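Tubulin-specific chaperone A (Saccharomyces cerevisiae, PDB 1QSD) binds beta-tubulin as a post-chaperonin cofactor and takes part in an early step of the tubulin folding pathway. Local coordinates at residues 14-19 against 63-68; 67-72 against 97-102; 74-79 against 90-95. All blocks are in the same frame, centred on the assembly; numbering follows the deposited sequence.

Contact 1: 14-19 against 63-68; sequences KRLTKE and PTLYEK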
loop_
_atom_site.group_PDB
_atom_site.type_symbol
_atom_site.label_atom_id
_atom_site.label_comp_id
_atom_site.label_asym_id
_atom_site.label_seq_id
_atom_site.Cartn_x
_atom_site.Cartn_y
_atom_site.Cartn_z
ATOM N N LYS A 14 0.259 -14.435 -8.997
ATOM C CA LYS A 14 0.696 -14.776 -7.639
ATOM C C LYS A 14 1.215 -13.541 -6.888
ATOM O O LYS A 14 1.017 -13.407 -5.690
ATOM C CB LYS A 14 1.766 -15.887 -7.653
ATOM C CG LYS A 14 1.264 -17.210 -8.226
ATOM C CD LYS A 14 2.084 -18.438 -7.765
ATOM C CE LYS A 14 1.311 -19.747 -8.076
ATOM N NZ LYS A 14 1.862 -21.030 -7.510
ATOM N N ARG A 15 1.850 -12.623 -7.592
ATOM C CA ARG A 15 2.354 -11.447 -6.920
ATOM C C ARG A 15 1.245 -10.477 -6.576
ATOM O O ARG A 15 1.276 -9.807 -5.535
ATOM C CB ARG A 15 3.503 -10.842 -7.711
ATOM C CG ARG A 15 4.659 -11.878 -7.851
ATOM C CD ARG A 15 4.844 -12.708 -6.549
ATOM N NE ARG A 15 5.797 -13.826 -6.613
ATOM C CZ ARG A 15 5.776 -14.820 -7.505
ATOM N NH1 ARG A 15 4.859 -14.861 -8.466
ATOM N NH2 ARG A 15 6.634 -15.834 -7.384
ATOM N N LEU A 16 0.192 -10.494 -7.372
ATOM C CA LEU A 16 -0.940 -9.627 -7.076
ATOM C C LEU A 16 -1.672 -10.140 -5.828
ATOM O O LEU A 16 -2.038 -9.365 -4.948
ATOM C CB LEU A 16 -1.910 -9.543 -8.263
ATOM C CG LEU A 16 -1.731 -8.367 -9.214
ATOM C CD1 LEU A 16 -2.939 -8.255 -10.129
ATOM C CD2 LEU A 16 -1.607 -7.105 -8.395
ATOM N N THR A 17 -1.860 -11.451 -5.733
ATOM C CA THR A 17 -2.552 -11.996 -4.575
ATOM C C THR A 17 -1.716 -11.855 -3.309
ATOM O O THR A 17 -2.268 -11.716 -2.226
ATOM C CB THR A 17 -3.043 -13.462 -4.778
ATOM O OG1 THR A 17 -1.927 -14.361 -4.789
ATOM C CG2 THR A 17 -3.856 -13.579 -6.080
ATOM N N LYS A 18 -0.393 -11.865 -3.431
ATOM C CA LYS A 18 0.464 -11.674 -2.265
ATOM C C LYS A 18 0.435 -10.183 -1.839
ATOM O O LYS A 18 0.528 -9.866 -0.647
ATOM C CB LYS A 18 1.889 -12.115 -2.567
ATOM C CG LYS A 18 2.743 -12.299 -1.328
ATOM C CD LYS A 18 4.228 -12.479 -1.660
ATOM C CE LYS A 18 5.053 -12.596 -0.383
ATOM N NZ LYS A 18 6.505 -12.467 -0.643
ATOM N N GLU A 19 0.316 -9.270 -2.805
ATOM C CA GLU A 19 0.230 -7.829 -2.512
ATOM C C GLU A 19 -1.063 -7.521 -1.721
ATOM O O GLU A 19 -1.042 -6.782 -0.732
ATOM C CB GLU A 19 0.264 -7.024 -3.815
ATOM C CG GLU A 19 -0.122 -5.562 -3.661
ATOM C CD GLU A 19 0.104 -4.724 -4.926
ATOM O OE1 GLU A 19 -0.265 -3.524 -4.912
ATOM O OE2 GLU A 19 0.660 -5.247 -5.920
ATOM N N PRO A 63 -10.357 -1.912 -3.808
ATOM C CA PRO A 63 -11.212 -2.186 -4.962
ATOM C C PRO A 63 -10.433 -2.335 -6.267
ATOM O O PRO A 63 -10.543 -3.359 -6.930
ATOM C CB PRO A 63 -12.140 -0.972 -4.997
ATOM C CG PRO A 63 -12.240 -0.586 -3.578
ATOM C CD PRO A 63 -10.815 -0.697 -3.110
ATOM N N THR A 64 -9.600 -1.351 -6.596
ATOM C CA THR A 64 -8.844 -1.391 -7.842
ATOM C C THR A 64 -7.919 -2.580 -7.901
ATOM O O THR A 64 -7.642 -3.116 -8.983
ATOM C CB THR A 64 -8.053 -0.088 -8.075
ATOM O OG1 THR A 64 -7.429 0.311 -6.850
ATOM C CG2 THR A 64 -8.993 1.030 -8.587
ATOM N N LEU A 65 -7.485 -3.009 -6.720
ATOM C CA LEU A 65 -6.596 -4.154 -6.572
ATOM C C LEU A 65 -7.339 -5.454 -6.883
ATOM O O LEU A 65 -6.762 -6.370 -7.490
ATOM C CB LEU A 65 -6.016 -4.191 -5.162
ATOM C CG LEU A 65 -4.982 -5.263 -4.863
ATOM C CD1 LEU A 65 -3.868 -5.245 -5.911
ATOM C CD2 LEU A 65 -4.434 -5.026 -3.504
ATOM N N TYR A 66 -8.618 -5.531 -6.490
ATOM C CA TYR A 66 -9.426 -6.718 -6.778
ATOM C C TYR A 66 -9.762 -6.783 -8.248
ATOM O O TYR A 66 -9.812 -7.873 -8.805
ATOM C CB TYR A 66 -10.705 -6.748 -5.968
ATOM C CG TYR A 66 -10.457 -6.970 -4.506
ATOM C CD1 TYR A 66 -9.788 -8.115 -4.048
ATOM C CD2 TYR A 66 -10.885 -6.038 -3.568
ATOM C CE1 TYR A 66 -9.554 -8.320 -2.685
ATOM C CE2 TYR A 66 -10.657 -6.235 -2.204
ATOM C CZ TYR A 66 -9.996 -7.371 -1.768
ATOM O OH TYR A 66 -9.834 -7.530 -0.406
ATOM N N GLU A 67 -9.974 -5.618 -8.868
ATOM C CA GLU A 67 -10.262 -5.534 -10.292
ATOM C C GLU A 67 -9.091 -6.161 -11.074
ATOM O O GLU A 67 -9.304 -6.993 -11.943
ATOM C CB GLU A 67 -10.462 -4.065 -10.712
ATOM C CG GLU A 67 -11.801 -3.454 -10.260
ATOM C CD GLU A 67 -11.851 -1.916 -10.360
ATOM O OE1 GLU A 67 -12.240 -1.244 -9.362
ATOM O OE2 GLU A 67 -11.502 -1.377 -11.439
ATOM N N LYS A 68 -7.861 -5.807 -10.705
ATOM C CA LYS A 68 -6.666 -6.330 -11.370
ATOM C C LYS A 68 -6.415 -7.791 -11.116
ATOM O O LYS A 68 -5.879 -8.480 -11.969
ATOM C CB LYS A 68 -5.434 -5.489 -11.050
ATOM C CG LYS A 68 -5.486 -4.159 -11.757
ATOM C CD LYS A 68 -4.245 -3.374 -11.573
ATOM C CE LYS A 68 -4.395 -2.008 -12.209
ATOM N NZ LYS A 68 -3.197 -1.163 -11.910
#
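Leu16 and Leu65 show how two antiparallel helices meet through branched side chains, the two segments being held by van der Waals contact alone. Helices 5-39 and 45-81 form a helical hairpin, and the axes of segments 14-19 and 63-68 approach to 10.2 Å, at 157° between their N-to-C directions. The two leucine side chains pass alongside one another, pointing opposite ways, and meet by single methyls, with Leu16 CD2 lying 3.8 Å from Leu65 CD1. For Leu65 the reach depends on the first torsion: CG stands opposite the backbone N (chi1 -175°), which carries the branch toward helix 5-39 although the CB bond itself does not aim there. The other methyl of Leu16 settles against the start of the Lys68 side chain, with CD1 3.8 Å from Lys68 CB, and also comes 3.5 Å from the backbone Lys68 O. Leu16 thus straddles the helix surface, one branch on each of two residues three positions apart. Glu19 approaches the same Leu65 methyl one turn further on: its extended chain brings OE1 to 4.1 Å from Leu65 CD1, a carboxylate resting on an apolar tip. Nearby, Tyr66 OH gives the hairpin a polar tie, a hydrogen bond with Glu20. Lys68 offers this interface only the base of its side chain; the extended remainder leads away to the second subunit, where NZ makes a salt bridge with Asp57 and a hydrogen bond to the backbone oxygen of Glu53. The carboxylate of Glu19 also faces that subunit, close to its Glu26; two acids so near in a buried setting could raise the pKa of either one. The chemistry implies a division of labour: methyl contacts join these segments, while charged ends turn to the dimer interface.

Contact 2: 67-72 against 97-102; sequences EKIREF and TSAQEL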
loop_
_atom_site.group_PDB
_atom_site.type_symbol
_atom_site.label_atom_id
_atom_site.label_comp_id
_atom_site.label_asym_id
_atom_site.label_seq_id
_atom_site.Cartn_x
_atom_site.Cartn_y
_atom_site.Cartn_z
ATOM N N GLU A 67 -9.974 -5.618 -8.868
ATOM C CA GLU A 67 -10.262 -5.534 -10.292
ATOM C C GLU A 67 -9.091 -6.161 -11.074
ATOM O O GLU A 67 -9.304 -6.993 -11.943
ATOM C CB GLU A 67 -10.462 -4.065 -10.712
ATOM C CG GLU A 67 -11.801 -3.454 -10.260
ATOM C CD GLU A 67 -11.851 -1.916 -10.360
ATOM O OE1 GLU A 67 -12.240 -1.244 -9.362
ATOM O OE2 GLU A 67 -11.502 -1.377 -11.439
ATOM N N LYS A 68 -7.861 -5.807 -10.705
ATOM C CA LYS A 68 -6.666 -6.330 -11.370
ATOM C C LYS A 68 -6.415 -7.791 -11.116
ATOM O O LYS A 68 -5.879 -8.480 -11.969
ATOM C CB LYS A 68 -5.434 -5.489 -11.050
ATOM C CG LYS A 68 -5.486 -4.159 -11.757
ATOM C CD LYS A 68 -4.245 -3.374 -11.573
ATOM C CE LYS A 68 -4.395 -2.008 -12.209
ATOM N NZ LYS A 68 -3.197 -1.163 -11.910
ATOM N N ILE A 69 -6.791 -8.275 -9.949
ATOM C CA ILE A 69 -6.651 -9.694 -9.667
ATOM C C ILE A 69 -7.608 -10.467 -10.600
ATOM O O ILE A 69 -7.228 -11.483 -11.197
ATOM C CB ILE A 69 -6.934 -9.999 -8.175
ATOM C CG1 ILE A 69 -5.761 -9.503 -7.332
ATOM C CG2 ILE A 69 -7.131 -11.492 -7.940
ATOM C CD1 ILE A 69 -5.881 -9.824 -5.858
ATOM N N ARG A 70 -8.813 -9.939 -10.804
ATOM C CA ARG A 70 -9.758 -10.594 -11.689
ATOM C C ARG A 70 -9.227 -10.591 -13.129
ATOM O O ARG A 70 -9.214 -11.635 -13.774
ATOM C CB ARG A 70 -11.113 -9.903 -11.620
ATOM C CG ARG A 70 -12.153 -10.550 -12.488
ATOM C CD ARG A 70 -13.279 -9.594 -12.732
ATOM N NE ARG A 70 -14.506 -10.336 -12.978
ATOM C CZ ARG A 70 -15.372 -10.677 -12.027
ATOM N NH1 ARG A 70 -15.144 -10.331 -10.762
ATOM N NH2 ARG A 70 -16.475 -11.350 -12.346
ATOM N N GLU A 71 -8.785 -9.433 -13.632
ATOM C CA GLU A 71 -8.226 -9.327 -14.993
ATOM C C GLU A 71 -7.058 -10.289 -15.178
ATOM O O GLU A 71 -6.982 -10.999 -16.174
ATOM C CB GLU A 71 -7.682 -7.914 -15.269
ATOM C CG GLU A 71 -8.698 -6.807 -15.233
ATOM C CD GLU A 71 -8.069 -5.426 -15.338
ATOM O OE1 GLU A 71 -8.802 -4.448 -15.103
ATOM O OE2 GLU A 71 -6.856 -5.318 -15.636
ATOM N N PHE A 72 -6.134 -10.291 -14.227
ATOM C CA PHE A 72 -4.989 -11.170 -14.327
ATOM C C PHE A 72 -5.434 -12.623 -14.284
ATOM O O PHE A 72 -4.858 -13.485 -14.977
ATOM C CB PHE A 72 -3.982 -10.869 -13.228
ATOM C CG PHE A 72 -3.202 -9.598 -13.451
ATOM C CD1 PHE A 72 -3.782 -8.504 -14.092
ATOM C CD2 PHE A 72 -1.894 -9.482 -12.979
ATOM C CE1 PHE A 72 -3.077 -7.310 -14.257
ATOM C CE2 PHE A 72 -1.179 -8.303 -13.134
ATOM C CZ PHE A 72 -1.775 -7.208 -13.775
ATOM N N THR A 97 -7.172 -20.715 -8.508
ATOM C CA THR A 97 -8.020 -21.099 -7.393
ATOM C C THR A 97 -7.865 -20.142 -6.219
ATOM O O THR A 97 -8.869 -19.665 -5.691
ATOM C CB THR A 97 -7.722 -22.544 -6.973
ATOM O OG1 THR A 97 -8.164 -23.416 -8.016
ATOM C CG2 THR A 97 -8.436 -22.909 -5.659
ATOM N N SER A 98 -6.632 -19.811 -5.846
ATOM C CA SER A 98 -6.417 -18.879 -4.750
ATOM C C SER A 98 -6.990 -17.501 -5.058
ATOM O O SER A 98 -7.590 -16.852 -4.191
ATOM C CB SER A 98 -4.934 -18.752 -4.443
ATOM O OG SER A 98 -4.452 -19.953 -3.876
ATOM N N ALA A 99 -6.811 -17.056 -6.295
ATOM C CA ALA A 99 -7.326 -15.759 -6.703
ATOM C C ALA A 99 -8.856 -15.740 -6.643
ATOM O O ALA A 99 -9.456 -14.736 -6.236
ATOM C CB ALA A 99 -6.851 -15.423 -8.124
ATOM N N GLN A 100 -9.469 -16.837 -7.095
ATOM C CA GLN A 100 -10.919 -16.973 -7.126
ATOM C C GLN A 100 -11.477 -16.982 -5.699
ATOM O O GLN A 100 -12.478 -16.326 -5.409
ATOM C CB GLN A 100 -11.302 -18.244 -7.882
ATOM C CG GLN A 100 -12.797 -18.400 -8.132
ATOM C CD GLN A 100 -13.337 -17.341 -9.058
ATOM O OE1 GLN A 100 -14.000 -16.399 -8.628
ATOM N NE2 GLN A 100 -13.054 -17.483 -10.341
ATOM N N GLU A 101 -10.806 -17.691 -4.799
ATOM C CA GLU A 101 -11.234 -17.743 -3.403
ATOM C C GLU A 101 -11.310 -16.325 -2.880
ATOM O O GLU A 101 -12.338 -15.928 -2.338
ATOM C CB GLU A 101 -10.240 -18.520 -2.553
ATOM C CG GLU A 101 -10.246 -20.008 -2.788
ATOM C CD GLU A 101 -9.153 -20.739 -2.005
ATOM O OE1 GLU A 101 -8.983 -21.958 -2.247
ATOM O OE2 GLU A 101 -8.467 -20.108 -1.158
ATOM N N LEU A 102 -10.230 -15.566 -3.088
ATOM C CA LEU A 102 -10.145 -14.172 -2.660
ATOM C C LEU A 102 -11.320 -13.326 -3.119
ATOM O O LEU A 102 -11.924 -12.628 -2.307
ATOM C CB LEU A 102 -8.863 -13.515 -3.179
ATOM C CG LEU A 102 -7.582 -13.738 -2.412
ATOM C CD1 LEU A 102 -6.478 -12.995 -3.100
ATOM C CD2 LEU A 102 -7.753 -13.236 -1.009
#
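Within the three-helix bundle of the chain, the short helix 90-104 packs against helix 45-81 where Ile69 meets Ala99 and Leu102. The two segments run in roughly opposite directions, and their backbones come nearest at Ile69 and Ala99, whose CA atoms are 6.8 Å apart. The small Ala99 side chain lets the backbones come this close. Ile69 divides its two branches between the two residues. With chi1 at -73°, its CG2 methyl lies opposite the backbone N and meets the lone methyl of Ala99, CG2 to CB being 3.9 Å. The longer branch leaves beside the backbone N and continues extended, bringing Ile69 CD1 to 4.2 Å from Leu102 CD1, a looser contact between methyl ends. Ala99 and Leu102 are three residues apart on their helix and so present neighbouring points of one face to the forked isoleucine. The first helix of the chain closes the third side: Leu13 packs on Ala99, Glu20 touches Leu102, and Leu16 lies on Ile69. Phe72, one turn beyond Ile69, takes part in a cation-pi interaction with Lys50 of the second subunit. Helices 5-39, 45-81 and 90-104 thus share one apolar core, that of the three-helix bundle of the tubulin binding cofactor A family, which belongs to the Spectrin clan.

Contact 3: 74-79 against 90-95; sequences EDLEQF and SDARSA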
loop_
_atom_site.group_PDB
_atom_site.type_symbol
_atom_site.label_atom_id
_atom_site.label_comp_id
_atom_site.label_asym_id
_atom_site.label_seq_id
_atom_site.Cartn_x
_atom_site.Cartn_y
_atom_site.Cartn_z
ATOM N N GLU A 74 -8.411 -13.789 -15.318
ATOM C CA GLU A 74 -9.058 -14.083 -16.575
ATOM C C GLU A 74 -8.081 -14.253 -17.728
ATOM O O GLU A 74 -8.321 -15.033 -18.654
ATOM C CB GLU A 74 -10.095 -13.015 -16.890
ATOM C CG GLU A 74 -11.205 -12.981 -15.856
ATOM C CD GLU A 74 -12.384 -12.108 -16.243
ATOM O OE1 GLU A 74 -13.512 -12.439 -15.823
ATOM O OE2 GLU A 74 -12.188 -11.098 -16.962
ATOM N N ASP A 75 -6.983 -13.515 -17.662
ATOM C CA ASP A 75 -5.957 -13.596 -18.676
ATOM C C ASP A 75 -5.301 -14.969 -18.598
ATOM O O ASP A 75 -5.110 -15.621 -19.623
ATOM C CB ASP A 75 -4.911 -12.506 -18.457
ATOM C CG ASP A 75 -3.881 -12.450 -19.580
ATOM O OD1 ASP A 75 -2.672 -12.425 -19.269
ATOM O OD2 ASP A 75 -4.284 -12.447 -20.772
ATOM N N LEU A 76 -5.003 -15.412 -17.382
ATOM C CA LEU A 76 -4.381 -16.711 -17.181
ATOM C C LEU A 76 -5.338 -17.845 -17.579
ATOM O O LEU A 76 -4.931 -18.803 -18.236
ATOM C CB LEU A 76 -3.884 -16.843 -15.730
ATOM C CG LEU A 76 -3.120 -18.097 -15.276
ATOM C CD1 LEU A 76 -2.043 -18.470 -16.282
ATOM C CD2 LEU A 76 -2.524 -17.886 -13.880
ATOM N N GLU A 77 -6.605 -17.730 -17.189
ATOM C CA GLU A 77 -7.616 -18.725 -17.523
ATOM C C GLU A 77 -7.757 -18.826 -19.043
ATOM O O GLU A 77 -7.809 -19.919 -19.592
ATOM C CB GLU A 77 -8.970 -18.344 -16.917
ATOM C CG GLU A 77 -9.018 -18.344 -15.381
ATOM C CD GLU A 77 -10.416 -18.028 -14.808
ATOM O OE1 GLU A 77 -10.913 -16.891 -15.003
ATOM O OE2 GLU A 77 -11.011 -18.913 -14.153
ATOM N N GLN A 78 -7.835 -17.694 -19.727
ATOM C CA GLN A 78 -7.957 -17.715 -21.183
ATOM C C GLN A 78 -6.723 -18.333 -21.869
ATOM O O GLN A 78 -6.841 -19.116 -22.817
ATOM C CB GLN A 78 -8.219 -16.302 -21.712
ATOM C CG GLN A 78 -8.758 -16.267 -23.145
ATOM C CD GLN A 78 -10.225 -16.787 -23.322
ATOM O OE1 GLN A 78 -10.851 -16.541 -24.368
ATOM N NE2 GLN A 78 -10.769 -17.474 -22.312
ATOM N N PHE A 79 -5.538 -18.016 -21.358
ATOM C CA PHE A 79 -4.300 -18.547 -21.915
ATOM C C PHE A 79 -4.308 -20.084 -21.821
ATOM O O PHE A 79 -3.993 -20.766 -22.782
ATOM C CB PHE A 79 -3.116 -17.945 -21.148
ATOM C CG PHE A 79 -1.767 -18.479 -21.567
ATOM C CD1 PHE A 79 -1.100 -17.947 -22.669
ATOM C CD2 PHE A 79 -1.148 -19.496 -20.840
ATOM C CE1 PHE A 79 0.173 -18.422 -23.038
ATOM C CE2 PHE A 79 0.134 -19.980 -21.210
ATOM C CZ PHE A 79 0.784 -19.440 -22.301
ATOM N N SER A 90 -0.027 -27.185 -13.091
ATOM C CA SER A 90 -0.612 -27.287 -11.770
ATOM C C SER A 90 -0.463 -25.994 -10.993
ATOM O O SER A 90 -1.402 -25.571 -10.311
ATOM C CB SER A 90 0.008 -28.445 -11.002
ATOM O OG SER A 90 -0.076 -29.634 -11.767
ATOM N N ASP A 91 0.706 -25.364 -11.089
ATOM C CA ASP A 91 0.918 -24.094 -10.402
ATOM C C ASP A 91 -0.036 -23.024 -10.883
ATOM O O ASP A 91 -0.489 -22.203 -10.089
ATOM C CB ASP A 91 2.344 -23.598 -10.567
ATOM C CG ASP A 91 3.266 -24.185 -9.551
ATOM O OD1 ASP A 91 4.467 -24.317 -9.858
ATOM O OD2 ASP A 91 2.785 -24.518 -8.440
ATOM N N ALA A 92 -0.326 -23.035 -12.182
ATOM C CA ALA A 92 -1.236 -22.057 -12.791
ATOM C C ALA A 92 -2.658 -22.249 -12.254
ATOM O O ALA A 92 -3.303 -21.297 -11.834
ATOM C CB ALA A 92 -1.217 -22.191 -14.318
ATOM N N ARG A 93 -3.136 -23.494 -12.279
ATOM C CA ARG A 93 -4.465 -23.836 -11.753
ATOM C C ARG A 93 -4.575 -23.454 -10.273
ATOM O O ARG A 93 -5.587 -22.924 -9.840
ATOM C CB ARG A 93 -4.717 -25.344 -11.895
ATOM C CG ARG A 93 -5.418 -25.757 -13.191
ATOM C CD ARG A 93 -5.910 -27.222 -13.123
ATOM N NE ARG A 93 -4.945 -28.144 -13.717
ATOM C CZ ARG A 93 -4.131 -28.944 -13.033
ATOM N NH1 ARG A 93 -4.157 -28.966 -11.697
ATOM N NH2 ARG A 93 -3.247 -29.685 -13.696
ATOM N N SER A 94 -3.504 -23.698 -9.526
ATOM C CA SER A 94 -3.439 -23.394 -8.113
ATOM C C SER A 94 -3.502 -21.883 -7.916
ATOM O O SER A 94 -4.182 -21.397 -7.005
ATOM C CB SER A 94 -2.137 -23.948 -7.535
ATOM O OG SER A 94 -2.170 -23.985 -6.126
ATOM N N ALA A 95 -2.814 -21.133 -8.772
ATOM C CA ALA A 95 -2.819 -19.686 -8.670
ATOM C C ALA A 95 -4.232 -19.181 -8.910
ATOM O O ALA A 95 -4.701 -18.302 -8.186
ATOM C CB ALA A 95 -1.868 -19.085 -9.695
#
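Leu76 inserts its branched end toward two alanines, Ala92 and Ala95, in the part of the three-helix bundle where helix 90-104 begins beside the last turns of helix 45-81. The first shell is apolar on the side-chain level. Leu76 CD1 lies 4.3 Å from Ala92 CB, and its other methyl, CD2, lies 4.4 Å from Ala95 CB. The same CD2 also rests 4.1 Å from the backbone Ala92 O, a van der Waals approach to an oxygen of the helix backbone. The distances are relaxed, and the match is one of large against small: a leucine on one helix reaches across to two methyls spaced three residues apart on the other. Its CG stands opposite the backbone N (chi1 -177°), which carries the branch point toward the facing helix, with CD2 directed at it and CD1 reaching Ala92 from the side. The small alanines let the backbones approach, the CA atoms of Leu76 and Ala92 being 7.6 Å apart. Leu13 of helix 5-39 and Ile96 complete the shell round Leu76, and Lys14 lies on Ala95. The outer surface has a different character. Ser94, next to Ala95 in the chain, is a known phosphorylation site and is unmodified here; it is exposed and takes no part in the contact. Further out, polar ties flank the leucine, for the adjacent Asp75 uses a single carboxylate oxygen, OD1, for salt bridges to two amines, Lys9 NZ of its own chain and Lys50 NZ of the second subunit.

All three contacts are buried and use helix 45-81, but they differ in partner and in place along the bundle. Contact 1, its centre about 4 Å from the centre of the chain, joins that helix to helix 5-39; contacts 2 and 3 join it to helix 90-104, the centre of contact 3 lying about 17 Å from the chain centre. Contacts 1 and 2 share Glu67 and Lys68 and touch directly, as where Thr17 meets Leu102 and Ala99. Contact 1 touches contact 3 through Lys14 on Ala95. Contact 1 includes charged side chains bound for the dimer interface; in contacts 2 and 3 the touching side chains are all aliphatic, and neighbouring residues make the links to the second subunit.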